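Local coordinates for protein exopolygalacturonate lyase (PDB 5A29) that probably cleaves pectic polygalacturonate by beta-elimination, as a manganese-binding lyase of polysaccharide lyase family 2, at residues K178-A183 against S238-A243; N89-L94 against L108-I113; T54-D59 against R115-N120. One frame throughout, in Å; residues are numbered along the deposited sequence.

Interaction 1 of 3, residues K178-A183 against S238-A243; sequences KAFWQA and SDLIYA
Leu240 pushes one methyl, CD2, into the cleft between the rings of Phe180 and Trp181, and these three residues carry most of the contact. CD2 sits almost centrally over a face of the phenyl ring, 3.6 Å from the Phe180 ring centroid and 8° off the normal. It also lies over a face of the five-membered ring of Trp181, so a single methyl makes a CH-pi contact with each of two neighbouring residues. Phe180 extends its ring across to segment 238-243, its CG lying opposite the backbone N about the first side-chain bond, and there the rim meets further groups: Ala243 CB lies 4.0 Å from Phe180 CD2, and Asp239 CB is 3.8 Å from Phe180 CZ, in the plane of the ring.

Trp181 adds the polar element. Its indole NE1 donates a hydrogen bond of 2.8 Å to Leu240 O, a backbone carbonyl inside the helix. The bond is bent, with an N-H...O angle of 141°, and although the acceptor is close to the indole plane, NE1 stands above the carbonyl plane and not on a lone pair. The same residue thus supplies both a methyl to the indole face and an oxygen to its N-H, which fixes the rotation of the ring and satisfies a buried donor.

The two helix segments run roughly antiparallel, at 143°, with axes 10.2 Å apart at closest approach. Asp239 turns its carboxylate to the backbone N-H groups of His158 and Tyr159, a short way along the chain from the manganese ligand Glu154. Around this pair of helices, Trp181 and Ile241 pack on helix 259-272, Phe180 and Ala243 rest on Tyr162 of helix 162-168, and helix 331-349 lies against Ser238 and Tyr242.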
loop_
_atom_site.group_PDB
_atom_site.type_symbol
_atom_site.label_atom_id
_atom_site.label_comp_id
_atom_site.label_asym_id
_atom_site.label_seq_id
_atom_site.Cartn_x
_atom_site.Cartn_y
_atom_site.Cartn_z
ATOM N N LYS A 178 -8.460 2.335 -17.776
ATOM C CA LYS A 178 -8.555 3.531 -18.670
ATOM C C LYS A 178 -9.348 4.656 -18.018
ATOM O O LYS A 178 -8.949 5.811 -18.085
ATOM C CB LYS A 178 -9.174 3.097 -20.034
ATOM C CG LYS A 178 -8.212 2.230 -20.842
ATOM C CD LYS A 178 -8.895 1.855 -22.201
ATOM C CE LYS A 178 -7.935 1.059 -23.066
ATOM N NZ LYS A 178 -8.572 0.670 -24.358
ATOM N N ALA A 179 -10.389 4.313 -17.261
ATOM C CA ALA A 179 -11.209 5.311 -16.576
ATOM C C ALA A 179 -10.457 5.892 -15.402
ATOM O O ALA A 179 -10.590 7.077 -15.102
ATOM C CB ALA A 179 -12.540 4.714 -16.089
ATOM N N PHE A 180 -9.629 5.067 -14.751
ATOM C CA PHE A 180 -8.876 5.543 -13.539
ATOM C C PHE A 180 -7.900 6.663 -14.040
ATOM O O PHE A 180 -7.819 7.752 -13.492
ATOM C CB PHE A 180 -8.116 4.274 -13.015
ATOM C CG PHE A 180 -7.203 4.518 -11.821
ATOM C CD1 PHE A 180 -7.448 5.531 -10.912
ATOM C CD2 PHE A 180 -6.148 3.659 -11.596
ATOM C CE1 PHE A 180 -6.640 5.710 -9.757
ATOM C CE2 PHE A 180 -5.302 3.815 -10.476
ATOM C CZ PHE A 180 -5.524 4.877 -9.573
ATOM N N TRP A 181 -7.110 6.349 -15.048
ATOM C CA TRP A 181 -6.184 7.359 -15.620
ATOM C C TRP A 181 -6.971 8.607 -16.108
ATOM O O TRP A 181 -6.621 9.734 -15.786
ATOM C CB TRP A 181 -5.336 6.747 -16.731
ATOM C CG TRP A 181 -4.072 6.095 -16.237
ATOM C CD1 TRP A 181 -3.961 4.871 -15.539
ATOM C CD2 TRP A 181 -2.740 6.602 -16.379
ATOM N NE1 TRP A 181 -2.622 4.623 -15.257
ATOM C CE2 TRP A 181 -1.857 5.647 -15.778
ATOM C CE3 TRP A 181 -2.185 7.761 -17.004
ATOM C CZ2 TRP A 181 -0.483 5.818 -15.774
ATOM C CZ3 TRP A 181 -0.817 7.941 -16.987
ATOM C CH2 TRP A 181 0.035 6.966 -16.395
ATOM N N GLN A 182 -8.048 8.385 -16.852
ATOM C CA GLN A 182 -8.836 9.514 -17.424
ATOM C C GLN A 182 -9.401 10.411 -16.320
ATOM O O GLN A 182 -9.363 11.625 -16.404
ATOM C CB GLN A 182 -9.936 8.911 -18.359
ATOM C CG GLN A 182 -11.018 9.915 -18.803
ATOM C CD GLN A 182 -10.513 10.833 -19.934
ATOM O OE1 GLN A 182 -9.345 10.814 -20.262
ATOM N NE2 GLN A 182 -11.392 11.653 -20.492
ATOM N N ALA A 183 -9.842 9.846 -15.201
ATOM C CA ALA A 183 -10.443 10.632 -14.166
ATOM C C ALA A 183 -9.431 11.278 -13.260
ATOM O O ALA A 183 -9.765 12.211 -12.596
ATOM C CB ALA A 183 -11.400 9.767 -13.312
ATOM N N SER A 238 1.951 5.786 -7.768
ATOM C CA SER A 238 2.323 4.370 -7.736
ATOM C C SER A 238 1.106 3.527 -8.237
ATOM O O SER A 238 1.287 2.598 -9.024
ATOM C CB SER A 238 2.763 3.949 -6.260
ATOM O OG SER A 238 3.218 2.569 -6.316
ATOM N N ASP A 239 -0.130 3.809 -7.807
ATOM C CA ASP A 239 -1.300 2.985 -8.278
ATOM C C ASP A 239 -1.491 3.203 -9.785
ATOM O O ASP A 239 -1.912 2.310 -10.503
ATOM C CB ASP A 239 -2.594 3.486 -7.632
ATOM C CG ASP A 239 -3.088 2.589 -6.459
ATOM O OD1 ASP A 239 -3.133 1.324 -6.549
ATOM O OD2 ASP A 239 -3.516 3.185 -5.484
ATOM N N LEU A 240 -1.324 4.445 -10.252
ATOM C CA LEU A 240 -1.448 4.667 -11.718
ATOM C C LEU A 240 -0.455 3.909 -12.560
ATOM O O LEU A 240 -0.845 3.325 -13.574
ATOM C CB LEU A 240 -1.381 6.190 -12.047
ATOM C CG LEU A 240 -2.673 6.905 -11.568
ATOM C CD1 LEU A 240 -2.418 8.424 -11.523
ATOM C CD2 LEU A 240 -3.916 6.595 -12.426
ATOM N N ILE A 241 0.784 3.879 -12.113
ATOM C CA ILE A 241 1.891 3.177 -12.800
ATOM C C ILE A 241 1.542 1.672 -12.793
ATOM O O ILE A 241 1.590 1.035 -13.839
ATOM C CB ILE A 241 3.227 3.389 -12.055
ATOM C CG1 ILE A 241 3.757 4.850 -12.266
ATOM C CG2 ILE A 241 4.298 2.473 -12.555
ATOM C CD1 ILE A 241 4.691 5.294 -11.184
ATOM N N TYR A 242 1.163 1.160 -11.619
ATOM C CA TYR A 242 0.818 -0.259 -11.478
ATOM C C TYR A 242 -0.323 -0.620 -12.467
ATOM O O TYR A 242 -0.243 -1.646 -13.161
ATOM C CB TYR A 242 0.449 -0.593 -9.984
ATOM C CG TYR A 242 0.040 -2.073 -9.795
ATOM C CD1 TYR A 242 0.884 -3.126 -10.199
ATOM C CD2 TYR A 242 -1.156 -2.385 -9.144
ATOM C CE1 TYR A 242 0.485 -4.459 -10.018
ATOM C CE2 TYR A 242 -1.554 -3.711 -8.973
ATOM C CZ TYR A 242 -0.726 -4.726 -9.389
ATOM O OH TYR A 242 -1.183 -6.049 -9.285
ATOM N N ALA A 243 -1.372 0.207 -12.509
ATOM C CA ALA A 243 -2.551 -0.105 -13.331
ATOM C C ALA A 243 -2.208 -0.109 -14.815
ATOM O O ALA A 243 -2.586 -1.029 -15.529
ATOM C CB ALA A 243 -3.694 0.823 -13.037
#

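Interaction 2 of 3, residues N89-L94 against L108-I113; sequences NFLRAL and LEAVRI
A helical hairpin, formed by consecutive helices 88-101 and 105-120 joined by a short turn, is held here by Leu94 and Leu91 packing around Ala110. The segments run close to antiparallel, at 147°, and their axes approach to 9.2 Å. The small side chain of Ala110 is consistent with this approach: its CB is the whole of its side chain, and it points at the partner helix where the two backbones are nearest.

Leu94 provides the main contact. Its CD1 reaches 3.8 Å from Ala110 CB, and its own CB also comes near that methyl, so the leucine lies along the alanine and does not merely touch it with its end. The same CD1 extends to Ile113 CD1 at 4.3 Å, one turn further along the opposing helix. Leu91, a turn earlier, reaches the same Ala110 CB through CD2, at a steep angle to the approach of Leu94 CD1; its CG is anti to the carbonyl carbon (chi1 -58°), which brings the branched end nearer although the first bond does not aim at the partner. No hydrogen bond crosses the interface, and the side chains that meet across it are apolar.

Helix 27-46 touches Leu94 through Ile40, while Phe164 of helix 162-168 meets Ala110. Toward the outer side, Glu109 bends away from the hairpin and is shared between Arg48 and Arg112, the two guanidinium groups lying close around one carboxylate. Arg112 grips it side-on with two nitrogens, one to each oxygen: NE meets Glu109 OE1 at 3.0 Å in an almost straight bond of 178°, and NH2 meets the syn lone pair of Glu109 OE2 at 3.0 Å.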
loop_
_atom_site.group_PDB
_atom_site.type_symbol
_atom_site.label_atom_id
_atom_site.label_comp_id
_atom_site.label_asym_id
_atom_site.label_seq_id
_atom_site.Cartn_x
_atom_site.Cartn_y
_atom_site.Cartn_z
ATOM N N ASN A 89 -7.426 -8.112 -0.420
ATOM C CA ASN A 89 -6.588 -9.123 0.215
ATOM C C ASN A 89 -7.363 -10.375 0.602
ATOM O O ASN A 89 -6.787 -11.440 0.671
ATOM C CB ASN A 89 -5.832 -8.585 1.385
ATOM C CG ASN A 89 -4.834 -7.592 0.953
ATOM O OD1 ASN A 89 -4.003 -7.879 0.065
ATOM N ND2 ASN A 89 -4.839 -6.426 1.618
ATOM N N PHE A 90 -8.648 -10.215 0.864
ATOM C CA PHE A 90 -9.501 -11.405 1.050
ATOM C C PHE A 90 -9.694 -12.209 -0.227
ATOM O O PHE A 90 -9.655 -13.445 -0.182
ATOM C CB PHE A 90 -10.848 -11.011 1.697
ATOM C CG PHE A 90 -11.675 -12.209 2.121
ATOM C CD1 PHE A 90 -11.276 -12.959 3.249
ATOM C CD2 PHE A 90 -12.755 -12.652 1.348
ATOM C CE1 PHE A 90 -12.011 -14.101 3.625
ATOM C CE2 PHE A 90 -13.494 -13.759 1.724
ATOM C CZ PHE A 90 -13.102 -14.501 2.853
ATOM N N LEU A 91 -9.865 -11.529 -1.391
ATOM C CA LEU A 91 -9.801 -12.213 -2.681
ATOM C C LEU A 91 -8.513 -13.001 -2.851
ATOM O O LEU A 91 -8.527 -14.191 -3.277
ATOM C CB LEU A 91 -9.989 -11.250 -3.847
ATOM C CG LEU A 91 -11.268 -10.436 -3.875
ATOM C CD1 LEU A 91 -11.196 -9.500 -5.110
ATOM C CD2 LEU A 91 -12.516 -11.344 -3.975
ATOM N N ARG A 92 -7.384 -12.386 -2.516
ATOM C CA ARG A 92 -6.128 -13.070 -2.612
ATOM C C ARG A 92 -6.071 -14.278 -1.663
ATOM O O ARG A 92 -5.458 -15.243 -2.009
ATOM C CB ARG A 92 -4.957 -12.128 -2.331
ATOM C CG ARG A 92 -4.725 -11.060 -3.430
ATOM C CD ARG A 92 -3.549 -10.140 -3.019
ATOM N NE ARG A 92 -3.310 -9.148 -4.118
ATOM C CZ ARG A 92 -3.793 -7.876 -4.076
ATOM N NH1 ARG A 92 -4.438 -7.431 -3.028
ATOM N NH2 ARG A 92 -3.569 -7.009 -5.071
ATOM N N ALA A 93 -6.634 -14.176 -0.448
ATOM C CA ALA A 93 -6.638 -15.355 0.451
ATOM C C ALA A 93 -7.491 -16.467 -0.118
ATOM O O ALA A 93 -7.068 -17.617 -0.051
ATOM C CB ALA A 93 -7.226 -14.947 1.808
ATOM N N LEU A 94 -8.644 -16.130 -0.726
ATOM C CA LEU A 94 -9.532 -17.176 -1.349
ATOM C C LEU A 94 -8.810 -17.888 -2.458
ATOM O O LEU A 94 -8.821 -19.142 -2.565
ATOM C CB LEU A 94 -10.832 -16.584 -1.864
ATOM C CG LEU A 94 -11.855 -16.113 -0.835
ATOM C CD1 LEU A 94 -13.046 -15.451 -1.528
ATOM C CD2 LEU A 94 -12.346 -17.275 0.069
ATOM N N LEU A 108 -13.732 -20.177 -6.678
ATOM C CA LEU A 108 -15.026 -19.975 -7.304
ATOM C C LEU A 108 -15.941 -19.008 -6.561
ATOM O O LEU A 108 -16.718 -18.288 -7.177
ATOM C CB LEU A 108 -15.760 -21.313 -7.553
ATOM C CG LEU A 108 -15.100 -22.222 -8.588
ATOM C CD1 LEU A 108 -15.777 -23.606 -8.531
ATOM C CD2 LEU A 108 -15.154 -21.577 -9.995
ATOM N N GLU A 109 -15.852 -18.979 -5.238
ATOM C CA GLU A 109 -16.615 -18.039 -4.463
ATOM C C GLU A 109 -16.022 -16.613 -4.678
ATOM O O GLU A 109 -16.782 -15.646 -4.742
ATOM C CB GLU A 109 -16.562 -18.405 -2.959
ATOM C CG GLU A 109 -17.297 -17.433 -2.025
ATOM C CD GLU A 109 -18.806 -17.346 -2.307
ATOM O OE1 GLU A 109 -19.287 -18.110 -3.176
ATOM O OE2 GLU A 109 -19.515 -16.503 -1.700
ATOM N N ALA A 110 -14.697 -16.505 -4.786
ATOM C CA ALA A 110 -14.063 -15.178 -5.137
ATOM C C ALA A 110 -14.629 -14.682 -6.499
ATOM O O ALA A 110 -15.029 -13.501 -6.640
ATOM C CB ALA A 110 -12.537 -15.331 -5.242
ATOM N N VAL A 111 -14.721 -15.614 -7.461
ATOM C CA VAL A 111 -15.339 -15.279 -8.774
ATOM C C VAL A 111 -16.776 -14.819 -8.620
ATOM O O VAL A 111 -17.159 -13.727 -9.091
ATOM C CB VAL A 111 -15.214 -16.418 -9.788
ATOM C CG1 VAL A 111 -16.008 -16.102 -11.101
ATOM C CG2 VAL A 111 -13.767 -16.699 -10.104
ATOM N N ARG A 112 -17.570 -15.580 -7.859
ATOM C CA ARG A 112 -18.947 -15.199 -7.611
ATOM C C ARG A 112 -19.162 -13.800 -7.000
ATOM O O ARG A 112 -20.063 -13.040 -7.409
ATOM C CB ARG A 112 -19.654 -16.291 -6.739
ATOM C CG ARG A 112 -21.185 -16.177 -6.721
ATOM C CD ARG A 112 -21.850 -17.378 -6.015
ATOM N NE ARG A 112 -21.728 -17.159 -4.580
ATOM C CZ ARG A 112 -22.636 -16.538 -3.832
ATOM N NH1 ARG A 112 -23.785 -16.163 -4.350
ATOM N NH2 ARG A 112 -22.393 -16.313 -2.545
ATOM N N ILE A 113 -18.391 -13.480 -5.967
ATOM C CA ILE A 113 -18.442 -12.148 -5.342
ATOM C C ILE A 113 -18.060 -11.065 -6.390
ATOM O O ILE A 113 -18.683 -9.982 -6.489
ATOM C CB ILE A 113 -17.403 -12.071 -4.204
ATOM C CG1 ILE A 113 -17.865 -13.001 -3.037
ATOM C CG2 ILE A 113 -17.268 -10.603 -3.750
ATOM C CD1 ILE A 113 -16.778 -13.387 -2.036
#

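Interaction 3 of 3, residues T54-D59 against R115-N120; sequences TPLLAD and RYFMDN
An ST turn at Thr54 lies within the loop between helix 27-46 and strand 60-62, and Thr54, Pro55 and Leu56 of this turn wrap around Tyr116 near the C-terminal end of helix 105-120. Thr54 OG1 accepts a hydrogen bond from Leu56 N at 3.1 Å; its position between the backbone N and the carbonyl carbon (chi1 62°) turns the hydroxyl back over the turn while CG2 is left to face the tyrosine.

Each of the three residues meets a different part of the Tyr116 ring. Pro55 lies over one face, its CD 3.7 Å from the Tyr116 ring centroid and 12° off the normal, a CH-pi contact made by the carbon next to the proline nitrogen. Leu56 comes in at the edge, with CG 3.7 Å from Tyr116 CE2 and CD2 close to the plane of the ring. Thr54 sits at the phenolic end, where its CG2 is 3.3 Å from Tyr116 OH. The face opposite the proline is occupied by the amide of Asn120, whose ND2 lies over the rim and donates a nearly straight hydrogen bond to Tyr116 O at 2.8 Å. That bond lies in the carbonyl plane, on a lone pair, and in the plane of the amide as well. The tyrosine is therefore held between a proline and an asparagine, with a leucine alongside. Leu56 also reaches inward, its CD2 4.2 Å from Phe117 CD1 at the ring edge.

Beyond these residues, Arg48 binds the carbonyl oxygens of Pro55 and Leu56, tying the loop back to the chain just after helix 27-46. Phe117 stacks on Phe84, Leu56 touches Ser82 of strand 78-82, and Met118 packs on helix 170-184.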
loop_
_atom_site.group_PDB
_atom_site.type_symbol
_atom_site.label_atom_id
_atom_site.label_comp_id
_atom_site.label_asym_id
_atom_site.label_seq_id
_atom_site.Cartn_x
_atom_site.Cartn_y
_atom_site.Cartn_z
ATOM N N THR A 54 -26.896 -11.225 -0.743
ATOM C CA THR A 54 -26.318 -11.098 -2.106
ATOM C C THR A 54 -24.895 -11.676 -1.924
ATOM O O THR A 54 -24.490 -11.955 -0.802
ATOM C CB THR A 54 -26.150 -9.609 -2.598
ATOM O OG1 THR A 54 -25.239 -8.888 -1.731
ATOM C CG2 THR A 54 -27.473 -8.812 -2.595
ATOM N N PRO A 55 -24.138 -11.833 -3.016
ATOM C CA PRO A 55 -22.738 -12.214 -2.817
ATOM C C PRO A 55 -21.839 -11.149 -2.151
ATOM O O PRO A 55 -20.715 -11.491 -1.783
ATOM C CB PRO A 55 -22.261 -12.502 -4.221
ATOM C CG PRO A 55 -23.504 -12.893 -4.966
ATOM C CD PRO A 55 -24.552 -11.978 -4.424
ATOM N N LEU A 56 -22.302 -9.899 -1.991
ATOM C CA LEU A 56 -21.415 -8.890 -1.418
ATOM C C LEU A 56 -20.952 -9.255 -0.003
ATOM O O LEU A 56 -21.688 -9.905 0.764
ATOM C CB LEU A 56 -22.055 -7.501 -1.413
ATOM C CG LEU A 56 -22.441 -6.803 -2.719
ATOM C CD1 LEU A 56 -22.977 -5.440 -2.248
ATOM C CD2 LEU A 56 -21.234 -6.687 -3.641
ATOM N N LEU A 57 -19.793 -8.748 0.395
ATOM C CA LEU A 57 -19.237 -8.999 1.721
ATOM C C LEU A 57 -19.146 -7.712 2.500
ATOM O O LEU A 57 -18.864 -6.653 1.931
ATOM C CB LEU A 57 -17.818 -9.583 1.591
ATOM C CG LEU A 57 -17.693 -11.065 1.262
ATOM C CD1 LEU A 57 -16.231 -11.376 1.077
ATOM C CD2 LEU A 57 -18.202 -11.926 2.417
ATOM N N ALA A 58 -19.292 -7.830 3.817
ATOM C CA ALA A 58 -18.994 -6.779 4.736
ATOM C C ALA A 58 -17.474 -6.495 4.687
ATOM O O ALA A 58 -16.675 -7.402 4.549
ATOM C CB ALA A 58 -19.407 -7.217 6.150
ATOM N N ASP A 59 -17.078 -5.247 4.875
ATOM C CA ASP A 59 -15.647 -4.948 5.120
ATOM C C ASP A 59 -15.117 -5.465 6.438
ATOM O O ASP A 59 -13.909 -5.666 6.597
ATOM C CB ASP A 59 -15.473 -3.450 5.246
ATOM C CG ASP A 59 -15.347 -2.770 3.929
ATOM O OD1 ASP A 59 -15.844 -3.352 2.948
ATOM O OD2 ASP A 59 -14.722 -1.644 3.888
ATOM N N ARG A 115 -17.847 -11.147 -9.687
ATOM C CA ARG A 115 -18.705 -11.022 -10.868
ATOM C C ARG A 115 -19.959 -10.230 -10.483
ATOM O O ARG A 115 -20.452 -9.397 -11.267
ATOM C CB ARG A 115 -19.064 -12.408 -11.398
ATOM C CG ARG A 115 -19.636 -12.323 -12.805
ATOM C CD ARG A 115 -20.275 -13.579 -13.337
ATOM N NE ARG A 115 -19.453 -14.777 -13.296
ATOM C CZ ARG A 115 -18.366 -14.990 -14.027
ATOM N NH1 ARG A 115 -17.867 -14.030 -14.784
ATOM N NH2 ARG A 115 -17.741 -16.149 -13.939
ATOM N N TYR A 116 -20.479 -10.425 -9.273
ATOM C CA TYR A 116 -21.696 -9.689 -8.875
ATOM C C TYR A 116 -21.394 -8.170 -8.668
ATOM O O TYR A 116 -22.217 -7.306 -8.972
ATOM C CB TYR A 116 -22.251 -10.263 -7.575
ATOM C CG TYR A 116 -23.495 -9.586 -7.054
ATOM C CD1 TYR A 116 -24.768 -9.927 -7.570
ATOM C CD2 TYR A 116 -23.415 -8.602 -6.093
ATOM C CE1 TYR A 116 -25.922 -9.292 -7.079
ATOM C CE2 TYR A 116 -24.549 -7.968 -5.591
ATOM C CZ TYR A 116 -25.809 -8.308 -6.108
ATOM O OH TYR A 116 -26.933 -7.657 -5.632
ATOM N N PHE A 117 -20.273 -7.881 -7.995
ATOM C CA PHE A 117 -19.816 -6.515 -7.839
ATOM C C PHE A 117 -19.690 -5.831 -9.221
ATOM O O PHE A 117 -20.214 -4.734 -9.408
ATOM C CB PHE A 117 -18.432 -6.425 -7.134
ATOM C CG PHE A 117 -18.023 -4.988 -6.889
ATOM C CD1 PHE A 117 -18.603 -4.258 -5.847
ATOM C CD2 PHE A 117 -17.276 -4.324 -7.837
ATOM C CE1 PHE A 117 -18.326 -2.884 -5.647
ATOM C CE2 PHE A 117 -17.001 -2.951 -7.661
ATOM C CZ PHE A 117 -17.514 -2.253 -6.562
ATOM N N MET A 118 -18.995 -6.479 -10.149
ATOM C CA MET A 118 -18.711 -5.881 -11.442
ATOM C C MET A 118 -19.972 -5.807 -12.321
ATOM O O MET A 118 -20.126 -4.866 -13.099
ATOM C CB MET A 118 -17.571 -6.618 -12.149
ATOM C CG MET A 118 -16.225 -6.392 -11.429
ATOM S SD MET A 118 -14.726 -7.061 -12.155
ATOM C CE MET A 118 -14.312 -5.708 -13.220
ATOM N N ASP A 119 -20.905 -6.743 -12.153
ATOM C CA ASP A 119 -22.222 -6.621 -12.825
ATOM C C ASP A 119 -23.067 -5.485 -12.305
ATOM O O ASP A 119 -23.945 -5.003 -13.018
ATOM C CB ASP A 119 -23.037 -7.945 -12.788
ATOM C CG ASP A 119 -22.409 -9.018 -13.647
ATOM O OD1 ASP A 119 -21.552 -8.662 -14.475
ATOM O OD2 ASP A 119 -22.709 -10.220 -13.492
ATOM N N ASN A 120 -22.829 -5.041 -11.079
ATOM C CA ASN A 120 -23.766 -4.133 -10.461
ATOM C C ASN A 120 -23.296 -2.784 -10.030
ATOM O O ASN A 120 -24.132 -1.904 -9.778
ATOM C CB ASN A 120 -24.462 -4.835 -9.301
ATOM C CG ASN A 120 -25.369 -5.950 -9.794
ATOM O OD1 ASN A 120 -26.468 -5.667 -10.269
ATOM N ND2 ASN A 120 -24.859 -7.180 -9.840
#

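Interactions 2 and 3 share helix 105-120 and form one continuous patch, their centres 11 Å apart. Leu57 joins them: its CD1 lies 3.7 Å from Phe90 CE2 and also touches Ile113, while Pro55 packs on Arg112. Arg48 is a partner common to both. Interaction 1 touches neither; its nearest atoms are about 5 Å from interaction 2 and 11 Å from interaction 3. Tyr159 bridges the first gap, its N bonded to Asp239 and its O to Arg92. Interaction 1 is also the one near the annotated sites: the side chain of Phe180 is about 8 Å from that of the manganese ligand Glu154, and that of Ile241 about 7 Å from a bound meso-tartrate.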